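PDB 3KEZ: putative sugar binding protein from Bacteroides vulgatus ATCC 8482, which probably binds sugars at the outer membrane as a SusD-family nutrient-binding protein, and carries a bound calcium ion. Local coordinates for residues 300-305 against 362-367; 292-297 against 388-393; 31-36 against 86-91. One frame throughout, in Å; residues are numbered along the deposited sequence.

Contact 1: 300-305 against 362-367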
ATOM      1  N   ASP A 300     -20.123  -0.369 -14.533  1.00 11.51           N
ATOM      2  CA  ASP A 300     -19.227  -0.238 -13.400  1.00 10.71           C
ATOM      3  C   ASP A 300     -18.404   1.025 -13.622  1.00 11.30           C
ATOM      4  O   ASP A 300     -17.691   1.147 -14.639  1.00 11.78           O
ATOM      5  CB  ASP A 300     -18.339  -1.504 -13.260  1.00 10.86           C
ATOM      6  CG  ASP A 300     -17.550  -1.530 -11.957  1.00 15.08           C
ATOM      7  OD1 ASP A 300     -16.916  -0.501 -11.619  1.00 10.54           O
ATOM      8  OD2 ASP A 300     -17.582  -2.550 -11.251  1.00 11.09           O
ATOM      9  N   VAL A 301     -18.483   1.974 -12.687  1.00  9.58           N
ATOM     10  CA  VAL A 301     -17.799   3.274 -12.886  1.00  7.80           C
ATOM     11  C   VAL A 301     -16.276   3.105 -12.990  1.00 10.32           C
ATOM     12  O   VAL A 301     -15.597   3.920 -13.607  1.00 11.03           O
ATOM     13  CB  VAL A 301     -18.144   4.274 -11.781  1.00 11.33           C
ATOM     14  CG1 VAL A 301     -17.329   3.981 -10.535  1.00  8.81           C
ATOM     15  CG2 VAL A 301     -17.973   5.719 -12.272  1.00  3.68           C
ATOM     16  N   ARG A 302     -15.722   2.018 -12.467  1.00  9.59           N
ATOM     17  CA  ARG A 302     -14.280   1.852 -12.527  1.00 12.91           C
ATOM     18  C   ARG A 302     -13.766   1.541 -13.944  1.00 13.29           C
ATOM     19  O   ARG A 302     -12.582   1.719 -14.235  1.00 12.95           O
ATOM     20  CB  ARG A 302     -13.822   0.807 -11.498  1.00 13.97           C
ATOM     21  CG  ARG A 302     -14.081   1.289 -10.071  1.00 14.85           C
ATOM     22  CD  ARG A 302     -14.091   0.173  -9.037  1.00 13.94           C
ATOM     23  NE  ARG A 302     -15.188  -0.774  -9.249  1.00 14.71           N
ATOM     24  CZ  ARG A 302     -15.720  -1.537  -8.290  1.00 11.80           C
ATOM     25  NH1 ARG A 302     -15.286  -1.471  -7.021  1.00 14.21           N
ATOM     26  NH2 ARG A 302     -16.676  -2.378  -8.606  1.00  8.84           N
ATOM     27  N   LEU A 303     -14.651   1.090 -14.834  1.00 12.51           N
ATOM     28  CA  LEU A 303     -14.290   1.004 -16.248  1.00 11.04           C
ATOM     29  C   LEU A 303     -13.857   2.383 -16.768  1.00 11.04           C
ATOM     30  O   LEU A 303     -12.986   2.455 -17.633  1.00  9.04           O
ATOM     31  CB  LEU A 303     -15.432   0.446 -17.106  1.00  8.50           C
ATOM     32  CG  LEU A 303     -15.781  -1.031 -16.895  1.00 10.64           C
ATOM     33  CD1 LEU A 303     -17.175  -1.380 -17.448  1.00 11.71           C
ATOM     34  CD2 LEU A 303     -14.684  -1.842 -17.578  1.00  5.78           C
ATOM     35  N   LYS A 304     -14.396   3.467 -16.202  1.00  9.21           N
ATOM     36  CA  LYS A 304     -14.060   4.806 -16.700  1.00  9.37           C
ATOM     37  C   LYS A 304     -12.702   5.363 -16.270  1.00 13.19           C
ATOM     38  O   LYS A 304     -12.359   6.489 -16.634  1.00 13.30           O
ATOM     39  CB  LYS A 304     -15.153   5.786 -16.296  1.00 11.16           C
ATOM     40  CG  LYS A 304     -16.459   5.564 -17.021  1.00 11.08           C
ATOM     41  CD  LYS A 304     -17.539   6.468 -16.446  1.00 23.40           C
ATOM     42  CE  LYS A 304     -18.805   6.444 -17.296  1.00 23.72           C
ATOM     43  NZ  LYS A 304     -19.722   7.549 -16.914  1.00 33.23           N
ATOM     44  N   ILE A 305     -11.937   4.603 -15.486  1.00 14.68           N
ATOM     45  CA  ILE A 305     -10.568   4.993 -15.157  1.00 13.46           C
ATOM     46  C   ILE A 305      -9.546   4.136 -15.893  1.00 12.88           C
ATOM     47  O   ILE A 305      -8.374   4.123 -15.532  1.00 13.04           O
ATOM     48  CB  ILE A 305     -10.268   5.044 -13.626  1.00 15.49           C
ATOM     49  CG1 ILE A 305     -10.474   3.703 -12.903  1.00 14.95           C
ATOM     50  CG2 ILE A 305     -11.046   6.192 -12.966  1.00 17.63           C
ATOM     51  CD1 ILE A 305      -9.503   2.593 -13.359  1.00 18.41           C
ATOM     52  N   ASN A 362     -21.832  -2.828   0.514  1.00 11.13           N
ATOM     53  CA  ASN A 362     -22.821  -2.224  -0.348  1.00 11.35           C
ATOM     54  C   ASN A 362     -22.445  -0.778  -0.695  1.00  9.17           C
ATOM     55  O   ASN A 362     -22.711  -0.330  -1.798  1.00 11.47           O
ATOM     56  CB  ASN A 362     -24.242  -2.314   0.240  1.00  9.60           C
ATOM     57  CG  ASN A 362     -25.253  -2.847  -0.754  1.00 19.50           C
ATOM     58  OD1 ASN A 362     -24.904  -3.302  -1.849  1.00 12.34           O
ATOM     59  ND2 ASN A 362     -26.524  -2.796  -0.376  1.00 19.17           N
ATOM     60  N   SER A 363     -21.787  -0.081   0.214  1.00  9.33           N
ATOM     61  CA  SER A 363     -21.337   1.270  -0.046  1.00 11.04           C
ATOM     62  C   SER A 363     -20.349   1.292  -1.246  1.00 10.88           C
ATOM     63  O   SER A 363     -20.442   2.173  -2.102  1.00 10.17           O
ATOM     64  CB  SER A 363     -20.717   1.885   1.233  1.00 11.10           C
ATOM     65  OG  SER A 363     -21.728   2.216   2.188  1.00 13.15           O
ATOM     66  N   ILE A 364     -19.434   0.320  -1.308  1.00  9.87           N
ATOM     67  CA  ILE A 364     -18.505   0.207  -2.427  1.00  8.47           C
ATOM     68  C   ILE A 364     -19.226  -0.226  -3.708  1.00 10.79           C
ATOM     69  O   ILE A 364     -19.071   0.432  -4.748  1.00 10.32           O
ATOM     70  CB  ILE A 364     -17.310  -0.679  -2.105  1.00 10.93           C
ATOM     71  CG1 ILE A 364     -16.565  -0.107  -0.885  1.00 13.38           C
ATOM     72  CG2 ILE A 364     -16.363  -0.757  -3.269  1.00  5.75           C
ATOM     73  CD1 ILE A 364     -16.156   1.425  -0.995  1.00  9.21           C
ATOM     74  N   VAL A 365     -19.979  -1.327  -3.632  1.00 10.97           N
ATOM     75  CA  VAL A 365     -20.809  -1.824  -4.745  1.00 13.17           C
ATOM     76  C   VAL A 365     -21.694  -0.730  -5.354  1.00 12.43           C
ATOM     77  O   VAL A 365     -21.652  -0.500  -6.552  1.00  9.70           O
ATOM     78  CB  VAL A 365     -21.734  -2.941  -4.287  1.00 11.03           C
ATOM     79  CG1 VAL A 365     -22.776  -3.231  -5.359  1.00  7.99           C
ATOM     80  CG2 VAL A 365     -20.908  -4.179  -3.909  1.00  9.25           C
ATOM     81  N   GLN A 366     -22.469  -0.038  -4.519  1.00 13.48           N
ATOM     82  CA  GLN A 366     -23.424   0.940  -5.023  1.00 12.06           C
ATOM     83  C   GLN A 366     -22.774   2.243  -5.529  1.00 12.61           C
ATOM     84  O   GLN A 366     -23.300   2.883  -6.413  1.00  9.53           O
ATOM     85  CB  GLN A 366     -24.542   1.208  -4.002  1.00 13.38           C
ATOM     86  CG  GLN A 366     -25.352  -0.078  -3.820  1.00 12.73           C
ATOM     87  CD  GLN A 366     -26.543   0.032  -2.935  1.00 14.81           C
ATOM     88  OE1 GLN A 366     -26.532   0.794  -1.982  1.00 17.45           O
ATOM     89  NE2 GLN A 366     -27.588  -0.765  -3.227  1.00 13.66           N
ATOM     90  N   ARG A 367     -21.625   2.618  -4.990  1.00 11.68           N
ATOM     91  CA  ARG A 367     -20.862   3.727  -5.590  1.00 13.33           C
ATOM     92  C   ARG A 367     -20.349   3.377  -7.023  1.00 12.01           C
ATOM     93  O   ARG A 367     -20.332   4.231  -7.930  1.00 12.91           O
ATOM     94  CB  ARG A 367     -19.728   4.130  -4.643  1.00 12.90           C
ATOM     95  CG  ARG A 367     -18.982   5.403  -5.014  1.00 13.38           C
ATOM     96  CD  ARG A 367     -17.788   5.164  -5.955  1.00 14.58           C
ATOM     97  NE  ARG A 367     -16.763   4.262  -5.415  1.00  8.97           N
ATOM     98  CZ  ARG A 367     -15.860   4.577  -4.487  1.00 10.04           C
ATOM     99  NH1 ARG A 367     -15.809   5.798  -3.934  1.00  8.84           N
ATOM    100  NH2 ARG A 367     -15.000   3.653  -4.119  1.00 12.58           N
TER

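Contact 2: 292-297 against 388-393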
ATOM      1  N   GLN A 292     -11.918  -8.523 -18.249  1.00 11.56           N
ATOM      2  CA  GLN A 292     -13.154  -9.300 -18.397  1.00 11.50           C
ATOM      3  C   GLN A 292     -14.003  -9.368 -17.118  1.00 14.09           C
ATOM      4  O   GLN A 292     -15.233  -9.217 -17.186  1.00 10.68           O
ATOM      5  CB  GLN A 292     -12.860 -10.670 -18.952  1.00 10.98           C
ATOM      6  CG  GLN A 292     -12.398 -10.535 -20.409  1.00 13.66           C
ATOM      7  CD  GLN A 292     -11.999 -11.836 -21.048  1.00 19.15           C
ATOM      8  OE1 GLN A 292     -11.887 -12.881 -20.385  1.00 23.24           O
ATOM      9  NE2 GLN A 292     -11.728 -11.774 -22.355  1.00 13.09           N
ATOM     10  N   LEU A 293     -13.359  -9.552 -15.971  1.00 13.47           N
ATOM     11  CA  LEU A 293     -14.035  -9.457 -14.661  1.00 12.81           C
ATOM     12  C   LEU A 293     -14.695  -8.092 -14.473  1.00 14.94           C
ATOM     13  O   LEU A 293     -15.852  -8.005 -14.036  1.00 14.07           O
ATOM     14  CB  LEU A 293     -13.025  -9.748 -13.523  1.00 11.65           C
ATOM     15  CG  LEU A 293     -13.101  -9.169 -12.086  1.00 20.28           C
ATOM     16  CD1 LEU A 293     -11.967  -9.727 -11.300  1.00 30.18           C
ATOM     17  CD2 LEU A 293     -12.989  -7.674 -11.983  1.00 29.46           C
ATOM     18  N   LEU A 294     -13.960  -7.020 -14.804  1.00 14.12           N
ATOM     19  CA  LEU A 294     -14.434  -5.671 -14.526  1.00 14.63           C
ATOM     20  C   LEU A 294     -15.606  -5.355 -15.448  1.00 17.48           C
ATOM     21  O   LEU A 294     -16.612  -4.799 -15.009  1.00 17.10           O
ATOM     22  CB  LEU A 294     -13.317  -4.615 -14.636  1.00 13.07           C
ATOM     23  CG  LEU A 294     -13.616  -3.194 -14.121  1.00 16.40           C
ATOM     24  CD1 LEU A 294     -14.015  -3.181 -12.648  1.00 10.68           C
ATOM     25  CD2 LEU A 294     -12.446  -2.188 -14.381  1.00  9.32           C
ATOM     26  N   LYS A 295     -15.503  -5.751 -16.717  1.00 17.77           N
ATOM     27  CA  LYS A 295     -16.542  -5.409 -17.657  1.00 20.08           C
ATOM     28  C   LYS A 295     -17.774  -6.319 -17.623  1.00 21.43           C
ATOM     29  O   LYS A 295     -18.749  -6.044 -18.338  1.00 24.43           O
ATOM     30  CB  LYS A 295     -15.968  -5.271 -19.062  1.00 21.27           C
ATOM     31  CG  LYS A 295     -15.644  -6.533 -19.805  1.00 23.49           C
ATOM     32  CD  LYS A 295     -14.875  -6.127 -21.104  1.00 27.83           C
ATOM     33  CE  LYS A 295     -15.414  -6.768 -22.354  1.00 36.37           C
ATOM     34  NZ  LYS A 295     -14.544  -7.864 -22.889  1.00 40.23           N
ATOM     35  N   LYS A 296     -17.768  -7.361 -16.787  1.00 19.26           N
ATOM     36  CA  LYS A 296     -18.978  -8.151 -16.545  1.00 21.14           C
ATOM     37  C   LYS A 296     -20.177  -7.229 -16.266  1.00 21.05           C
ATOM     38  O   LYS A 296     -21.271  -7.488 -16.767  1.00 20.36           O
ATOM     39  CB  LYS A 296     -18.795  -9.156 -15.411  1.00 23.14           C
ATOM     40  CG  LYS A 296     -19.955 -10.130 -15.235  1.00 27.93           C
ATOM     41  N   ASP A 297     -19.966  -6.156 -15.491  1.00 17.21           N
ATOM     42  CA  ASP A 297     -20.944  -5.066 -15.382  1.00 15.41           C
ATOM     43  C   ASP A 297     -20.454  -3.865 -16.201  1.00 12.25           C
ATOM     44  O   ASP A 297     -19.623  -3.127 -15.729  1.00  9.56           O
ATOM     45  CB  ASP A 297     -21.155  -4.688 -13.903  1.00 15.99           C
ATOM     46  CG  ASP A 297     -22.120  -3.534 -13.704  1.00 16.53           C
ATOM     47  OD1 ASP A 297     -22.730  -3.067 -14.690  1.00 12.39           O
ATOM     48  OD2 ASP A 297     -22.266  -3.098 -12.543  1.00 13.98           O
ATOM     49  N   ARG A 388     -12.835  -5.962  -3.689  1.00  8.01           N
ATOM     50  CA  ARG A 388     -11.597  -5.258  -3.344  1.00  9.30           C
ATOM     51  C   ARG A 388     -10.643  -5.145  -4.567  1.00 11.87           C
ATOM     52  O   ARG A 388     -10.037  -4.105  -4.795  1.00 10.93           O
ATOM     53  CB  ARG A 388     -10.900  -5.989  -2.186  1.00  7.92           C
ATOM     54  CG  ARG A 388      -9.668  -5.321  -1.599  1.00  9.88           C
ATOM     55  CD  ARG A 388      -8.864  -6.296  -0.716  1.00  9.69           C
ATOM     56  NE  ARG A 388      -7.776  -5.619  -0.035  1.00  8.33           N
ATOM     57  CZ  ARG A 388      -7.941  -4.787   1.013  1.00 14.33           C
ATOM     58  NH1 ARG A 388      -9.140  -4.540   1.536  1.00 14.32           N
ATOM     59  NH2 ARG A 388      -6.885  -4.183   1.532  1.00 13.41           N
ATOM     60  N   ARG A 389     -10.490  -6.220  -5.326  1.00 12.03           N
ATOM     61  CA  ARG A 389      -9.584  -6.185  -6.470  1.00 11.47           C
ATOM     62  C   ARG A 389     -10.029  -5.171  -7.551  1.00  9.20           C
ATOM     63  O   ARG A 389      -9.196  -4.561  -8.212  1.00  8.28           O
ATOM     64  CB  ARG A 389      -9.384  -7.583  -7.059  1.00 11.95           C
ATOM     65  CG  ARG A 389     -10.571  -8.080  -7.868  1.00 10.63           C
ATOM     66  CD  ARG A 389     -10.648  -9.572  -7.903  1.00 11.63           C
ATOM     67  NE  ARG A 389      -9.748 -10.070  -8.915  1.00  8.58           N
ATOM     68  CZ  ARG A 389      -9.785 -11.289  -9.438  1.00 14.96           C
ATOM     69  NH1 ARG A 389     -10.695 -12.178  -9.049  1.00 13.87           N
ATOM     70  NH2 ARG A 389      -8.897 -11.622 -10.355  1.00  7.70           N
ATOM     71  N   LYS A 390     -11.337  -4.986  -7.714  1.00  9.25           N
ATOM     72  CA  LYS A 390     -11.849  -3.980  -8.642  1.00 11.64           C
ATOM     73  C   LYS A 390     -11.557  -2.616  -8.109  1.00  9.68           C
ATOM     74  O   LYS A 390     -11.079  -1.753  -8.856  1.00  9.64           O
ATOM     75  CB  LYS A 390     -13.345  -4.141  -8.912  1.00 13.95           C
ATOM     76  CG  LYS A 390     -13.727  -5.502  -9.533  1.00 10.60           C
ATOM     77  CD  LYS A 390     -15.278  -5.630  -9.695  1.00  9.98           C
ATOM     78  CE  LYS A 390     -15.651  -7.026 -10.097  1.00 19.92           C
ATOM     79  NZ  LYS A 390     -17.091  -7.240  -9.918  1.00 24.38           N
ATOM     80  N   GLU A 391     -11.756  -2.425  -6.802  1.00  8.89           N
ATOM     81  CA  GLU A 391     -11.532  -1.111  -6.196  1.00  8.13           C
ATOM     82  C   GLU A 391     -10.059  -0.684  -6.112  1.00 10.13           C
ATOM     83  O   GLU A 391      -9.749   0.482  -6.320  1.00  8.64           O
ATOM     84  CB  GLU A 391     -12.168  -1.061  -4.802  1.00 11.44           C
ATOM     85  CG  GLU A 391     -12.128   0.318  -4.221  1.00  6.57           C
ATOM     86  CD  GLU A 391     -12.887   1.314  -5.071  1.00 14.83           C
ATOM     87  OE1 GLU A 391     -14.051   1.006  -5.441  1.00 11.68           O
ATOM     88  OE2 GLU A 391     -12.335   2.401  -5.365  1.00  7.89           O
ATOM     89  N   LEU A 392      -9.147  -1.616  -5.831  1.00  8.82           N
ATOM     90  CA  LEU A 392      -7.784  -1.268  -5.474  1.00  8.58           C
ATOM     91  C   LEU A 392      -6.727  -1.621  -6.537  1.00  8.81           C
ATOM     92  O   LEU A 392      -5.544  -1.574  -6.270  1.00 10.98           O
ATOM     93  CB  LEU A 392      -7.432  -1.891  -4.128  1.00  8.74           C
ATOM     94  CG  LEU A 392      -8.289  -1.428  -2.919  1.00  8.78           C
ATOM     95  CD1 LEU A 392      -7.716  -2.028  -1.607  1.00  8.21           C
ATOM     96  CD2 LEU A 392      -8.304   0.096  -2.796  1.00  8.19           C
ATOM     97  N   VAL A 393      -7.168  -1.973  -7.734  1.00 10.67           N
ATOM     98  CA  VAL A 393      -6.274  -2.215  -8.859  1.00  6.86           C
ATOM     99  C   VAL A 393      -5.292  -1.020  -9.058  1.00  7.79           C
ATOM    100  O   VAL A 393      -5.697   0.176  -9.025  1.00  6.74           O
ATOM    101  CB  VAL A 393      -7.061  -2.586 -10.133  1.00  5.45           C
ATOM    102  CG1 VAL A 393      -7.963  -1.440 -10.604  1.00  5.61           C
ATOM    103  CG2 VAL A 393      -6.110  -3.078 -11.210  1.00  6.91           C
TER
HETATM  104  O   HOH W   1     -17.032  -9.339 -12.242  1.00 31.40           O

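Contact 3: 31-36 against 86-91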
ATOM      1  N   TYR A  31       9.194  12.210   4.594  1.00 13.56           N
ATOM      2  CA  TYR A  31       8.173  12.281   3.566  1.00 13.45           C
ATOM      3  C   TYR A  31       8.854  12.461   2.214  1.00 12.66           C
ATOM      4  O   TYR A  31       8.455  11.838   1.243  1.00 10.05           O
ATOM      5  CB  TYR A  31       7.179  13.424   3.852  1.00 13.67           C
ATOM      6  CG  TYR A  31       6.179  13.072   4.946  1.00 12.89           C
ATOM      7  CD1 TYR A  31       5.230  12.051   4.763  1.00 14.22           C
ATOM      8  CD2 TYR A  31       6.166  13.764   6.146  1.00 11.09           C
ATOM      9  CE1 TYR A  31       4.305  11.727   5.755  1.00 11.17           C
ATOM     10  CE2 TYR A  31       5.225  13.446   7.171  1.00 13.82           C
ATOM     11  CZ  TYR A  31       4.313  12.410   6.961  1.00 12.16           C
ATOM     12  OH  TYR A  31       3.405  12.088   7.946  1.00 10.86           O
ATOM     13  N   SER A  32       9.936  13.237   2.152  1.00 13.78           N
ATOM     14  CA  SER A  32      10.641  13.435   0.879  0.50 14.92           C
ATOM     15  C   SER A  32      11.218  12.096   0.381  1.00 16.48           C
ATOM     16  O   SER A  32      11.118  11.770  -0.819  1.00 14.66           O
ATOM     17  CB  SER A  32      11.730  14.511   1.013  0.50 15.47           C
ATOM     18  OG  SER A  32      12.567  14.528  -0.125  0.50 14.16           O
ATOM     19  N   THR A  33      11.776  11.309   1.305  1.00 13.79           N
ATOM     20  CA  THR A  33      12.244   9.945   0.988  1.00 13.69           C
ATOM     21  C   THR A  33      11.122   9.029   0.480  1.00 14.58           C
ATOM     22  O   THR A  33      11.298   8.301  -0.514  1.00 10.68           O
ATOM     23  CB  THR A  33      12.968   9.296   2.222  1.00 14.36           C
ATOM     24  OG1 THR A  33      14.050  10.151   2.626  1.00 14.93           O
ATOM     25  CG2 THR A  33      13.492   7.880   1.918  1.00 14.33           C
HETATM   26  N   MSE A  34       9.971   9.080   1.147  1.00  9.96           N
HETATM   27  CA  MSE A  34       8.815   8.280   0.752  1.00 11.57           C
HETATM   28  C   MSE A  34       8.309   8.622  -0.630  1.00 11.70           C
HETATM   29  O   MSE A  34       7.702   7.766  -1.267  1.00 10.90           O
HETATM   30  CB  MSE A  34       7.651   8.486   1.748  1.00 12.13           C
HETATM   31  CG  MSE A  34       7.982   7.987   3.140  1.00 13.24           C
HETATM   32 SE   MSE A  34       6.669   8.385   4.460  0.75  3.07          SE
HETATM   33  CE  MSE A  34       5.436   7.096   3.913  1.00 12.30           C
ATOM     34  N   GLN A  35       8.480   9.888  -1.051  1.00 11.43           N
ATOM     35  CA  GLN A  35       8.107  10.361  -2.395  1.00 12.77           C
ATOM     36  C   GLN A  35       8.902   9.778  -3.560  1.00 12.76           C
ATOM     37  O   GLN A  35       8.466   9.895  -4.713  1.00 13.27           O
ATOM     38  CB  GLN A  35       8.204  11.900  -2.492  1.00 15.27           C
ATOM     39  CG  GLN A  35       7.021  12.577  -1.891  1.00 16.96           C
ATOM     40  CD  GLN A  35       7.306  13.970  -1.442  1.00 27.97           C
ATOM     41  OE1 GLN A  35       8.122  14.693  -2.058  1.00 25.55           O
ATOM     42  NE2 GLN A  35       6.610  14.387  -0.367  1.00 29.72           N
ATOM     43  N   SER A  36      10.046   9.161  -3.287  1.00 12.28           N
ATOM     44  CA  SER A  36      10.889   8.621  -4.365  1.00 11.21           C
ATOM     45  C   SER A  36      10.147   7.576  -5.172  1.00 10.71           C
ATOM     46  O   SER A  36       9.347   6.814  -4.625  1.00 10.37           O
ATOM     47  CB  SER A  36      12.164   7.963  -3.758  1.00  9.96           C
ATOM     48  OG  SER A  36      12.938   7.297  -4.734  1.00 12.46           O
ATOM     49  N   TYR A  86      14.548   1.085   5.501  1.00 11.67           N
ATOM     50  CA  TYR A  86      15.386   1.167   6.676  1.00 10.55           C
ATOM     51  C   TYR A  86      15.874   2.592   6.908  1.00 12.64           C
ATOM     52  O   TYR A  86      16.038   3.024   8.061  1.00 10.28           O
ATOM     53  CB  TYR A  86      16.553   0.157   6.639  1.00  8.89           C
ATOM     54  CG  TYR A  86      16.112  -1.180   7.220  1.00 12.19           C
ATOM     55  CD1 TYR A  86      15.699  -1.292   8.568  1.00 10.18           C
ATOM     56  CD2 TYR A  86      16.020  -2.312   6.410  1.00 18.49           C
ATOM     57  CE1 TYR A  86      15.251  -2.480   9.077  1.00  7.46           C
ATOM     58  CE2 TYR A  86      15.579  -3.514   6.907  1.00 13.28           C
ATOM     59  CZ  TYR A  86      15.186  -3.603   8.232  1.00 10.59           C
ATOM     60  OH  TYR A  86      14.788  -4.814   8.708  1.00 10.21           O
ATOM     61  N   SER A  87      16.096   3.340   5.830  1.00 13.36           N
ATOM     62  CA  SER A  87      16.366   4.783   5.954  1.00 10.58           C
ATOM     63  C   SER A  87      15.248   5.533   6.677  1.00 11.60           C
ATOM     64  O   SER A  87      15.492   6.288   7.629  1.00 11.18           O
ATOM     65  CB  SER A  87      16.559   5.384   4.570  1.00 13.49           C
ATOM     66  OG  SER A  87      16.821   6.754   4.666  1.00 16.50           O
ATOM     67  N   ILE A  88      14.020   5.331   6.208  1.00  9.38           N
ATOM     68  CA  ILE A  88      12.830   5.864   6.821  1.00 11.21           C
ATOM     69  C   ILE A  88      12.724   5.469   8.321  1.00 10.05           C
ATOM     70  O   ILE A  88      12.558   6.330   9.216  1.00 10.95           O
ATOM     71  CB  ILE A  88      11.562   5.407   6.024  1.00  9.09           C
ATOM     72  CG1 ILE A  88      11.503   6.094   4.665  1.00 13.02           C
ATOM     73  CG2 ILE A  88      10.293   5.627   6.865  1.00  6.92           C
ATOM     74  CD1 ILE A  88      10.605   5.381   3.676  1.00 14.36           C
ATOM     75  N   ILE A  89      12.824   4.178   8.598  1.00  9.50           N
ATOM     76  CA  ILE A  89      12.823   3.697  10.006  1.00  9.59           C
ATOM     77  C   ILE A  89      13.923   4.369  10.864  1.00  5.95           C
ATOM     78  O   ILE A  89      13.670   4.784  11.988  1.00  9.89           O
ATOM     79  CB  ILE A  89      12.974   2.114  10.086  1.00  9.24           C
ATOM     80  CG1 ILE A  89      11.733   1.442   9.472  1.00  7.87           C
ATOM     81  CG2 ILE A  89      13.308   1.707  11.533  1.00 10.31           C
ATOM     82  CD1 ILE A  89      11.828  -0.134   9.242  1.00  7.07           C
ATOM     83  N   GLN A  90      15.138   4.482  10.346  1.00  9.19           N
ATOM     84  CA  GLN A  90      16.206   5.160  11.128  1.00  9.65           C
ATOM     85  C   GLN A  90      15.814   6.582  11.530  1.00  9.95           C
ATOM     86  O   GLN A  90      16.058   6.991  12.651  1.00  8.23           O
ATOM     87  CB  GLN A  90      17.535   5.229  10.364  1.00 11.43           C
ATOM     88  CG  GLN A  90      18.353   3.992  10.360  1.00 19.14           C
ATOM     89  CD  GLN A  90      18.916   3.652  11.722  1.00 18.69           C
ATOM     90  OE1 GLN A  90      19.845   4.305  12.211  1.00 21.76           O
ATOM     91  NE2 GLN A  90      18.371   2.623  12.332  1.00  9.71           N
ATOM     92  N   ASN A  91      15.210   7.346  10.613  1.00 12.02           N
ATOM     93  CA  ASN A  91      14.795   8.726  10.947  1.00 10.27           C
ATOM     94  C   ASN A  91      13.577   8.806  11.869  1.00  8.25           C
ATOM     95  O   ASN A  91      13.436   9.764  12.678  1.00  9.44           O
ATOM     96  CB  ASN A  91      14.620   9.537   9.654  1.00 11.05           C
ATOM     97  CG  ASN A  91      15.971   9.882   9.022  1.00 14.72           C
ATOM     98  OD1 ASN A  91      16.689  10.725   9.533  1.00 11.97           O
ATOM     99  ND2 ASN A  91      16.342   9.176   7.963  1.00 21.33           N
TER
HETATM  100  O   HOH W   2      14.590   8.797   5.152  1.00 17.80           O

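Contact 1: 300-305 against 362-367
The CA atoms closest across the contact are those of Val301 and Arg367, 7.9 Å apart, where a short 3-10 turn meets the last turns of helix 354-368. The touch is light and made by two pairs. Val301 CG1 lies between its backbone N and carbonyl carbon (chi1 79°), which sets it 4.0 Å from Arg367 O; a short, beta-branched residue can come against the helix backbone without a long side chain in the way. The side chains of Arg302 and Ile364 cross at about a right angle, and Ile364 CG2 lies 4.0 Å from Arg302 NH1, oblique to the guanidinium. Asp300 fixes that flat group. Its OD1 takes the backbone N of Arg302 on the anti lone pair, an Asx turn, and NE on the syn one. Asp300 OD2 receives Arg302 NH2 at 2.8 Å, in the guanidinium plane and straight at 180°, completing a side-on salt bridge. Within the SusD-family fold, the loop between helix 288-295 and strand 306-309 is thus joined to the C-terminal end of helix 354-368, where Val301 also has a backbone hydrogen bond with Ala368. Arg302 NH1 and Arg367 NH2 both salt-bridge Glu391 OE1, which probably balances the two charges; Arg367 also bonds Ser338.

Contact 2: 292-297 against 388-393
Leu293 and Leu294 on helix 288-295 pack against Arg389 and Lys390 on helix 381-392, a helix-to-helix contact within the SusD-family region, with Leu294 and Lys390 the nearest pair at 6.6 Å between CA atoms. Van der Waals contact does most of the work. Leu293 splits its two methyls between two neighbours: Leu293 CD1 sits over the centre of one flat face of the Arg389 cation, 3.3 Å from Arg389 CZ, and Leu293 CD2 lies against the aliphatic chain of Lys390, 3.3 Å from Lys390 CE and 3.4 Å from Lys390 CG, tighter than ordinary carbon contact. Leucine suits this place because its fork can serve both long side chains at once. Leu294 and Lys390 slide past each other in opposite directions, Leu294 CD1 3.9 Å from Lys390 CG, so the lysine methylenes touch both leucines.

The charged ends have partners of their own. Arg389 has CG between its backbone N and carbonyl carbon (chi1 75°), and the chain bends again at chi3 (-82°), which lays the flat group against the leucine methyl. Asp54 and Asp386 hold its NH2 and NH1 by salt bridges, and would help to keep the plate from turning. With an alanine here, Leu293 CD1 would probably have no flat group to rest on, and Asp54 and Asp386 would be likely to lose this positive mate.

Polar contact across the interface passes through water. Lys390 stays extended beyond CG, carrying its ammonium past the leucine. One water there also approaches the backbone O of Leu293, but so closely that the length of that bond is doubtful; the same water accepts from Lys390 NZ at 3.1 Å.

Contact 3: 31-36 against 86-91
Thr33 holds CG2 opposite its backbone N, with OG1 beside that N (chi1 -57°), and Ile88 swings CG1 away from its own carbonyl carbon (chi1 -70°), which brings methyl and methylene together, Thr33 CG2 to Ile88 CG1, at 3.8 Å. The two side chains slide past each other in opposite directions. Beyond CG1 the isoleucine runs on to CD1, and Ile88 CD1 meets the CG methylene of selenomethionine Met34 at 3.7 Å, the side chains crossing at about a right angle. Long and branched, Ile88 can thus touch two successive residues of the other helix. Threonine suits this partly exposed place: its methyl packs on Ile88, while Thr33 OG1 bonds back to the carbonyl of Gly29 and reaches a water at 2.9 Å. That water also lies 3.1 Å from Ser87 OG and accepts a weak bond from Asn91 ND2. The amide of Asn91 is steadied by a bond from Asn91 ND2 to Ser87 O at 3.0 Å, approaching from above the carbonyl plane, on the face opposite the backbone N of Asn91. Met34 lies about 8 Å, side chain to side chain, from calcium ligand Asn261. Ile122 and Met125 of helix 109-134 touch Ile88 and Met34 respectively, a three-helix packing consistent with the TPR-like helical framework of SusD-family proteins.

Contacts 1 and 2 form one neighbourhood, their centres 9 Å apart, with contact 1 nested along the chain inside the loop that contact 2 closes. Arg302 of contact 1 packs on Lys390 of contact 2, and a carboxylate of 388-393 serves contact 1 too, so helix 381-392 is common ground for both. Contact 1 is wholly buried, and its charges are balanced by carboxylates; contact 2 is only partly buried, laying leucines on the long chains of charged residues. Contact 3 has its centre about 34 and 32 Å from theirs, on the opposite side of the chain's centre. Also partly buried, it joins different helices through neutral side chains and a water shared by hydroxyls and an amide.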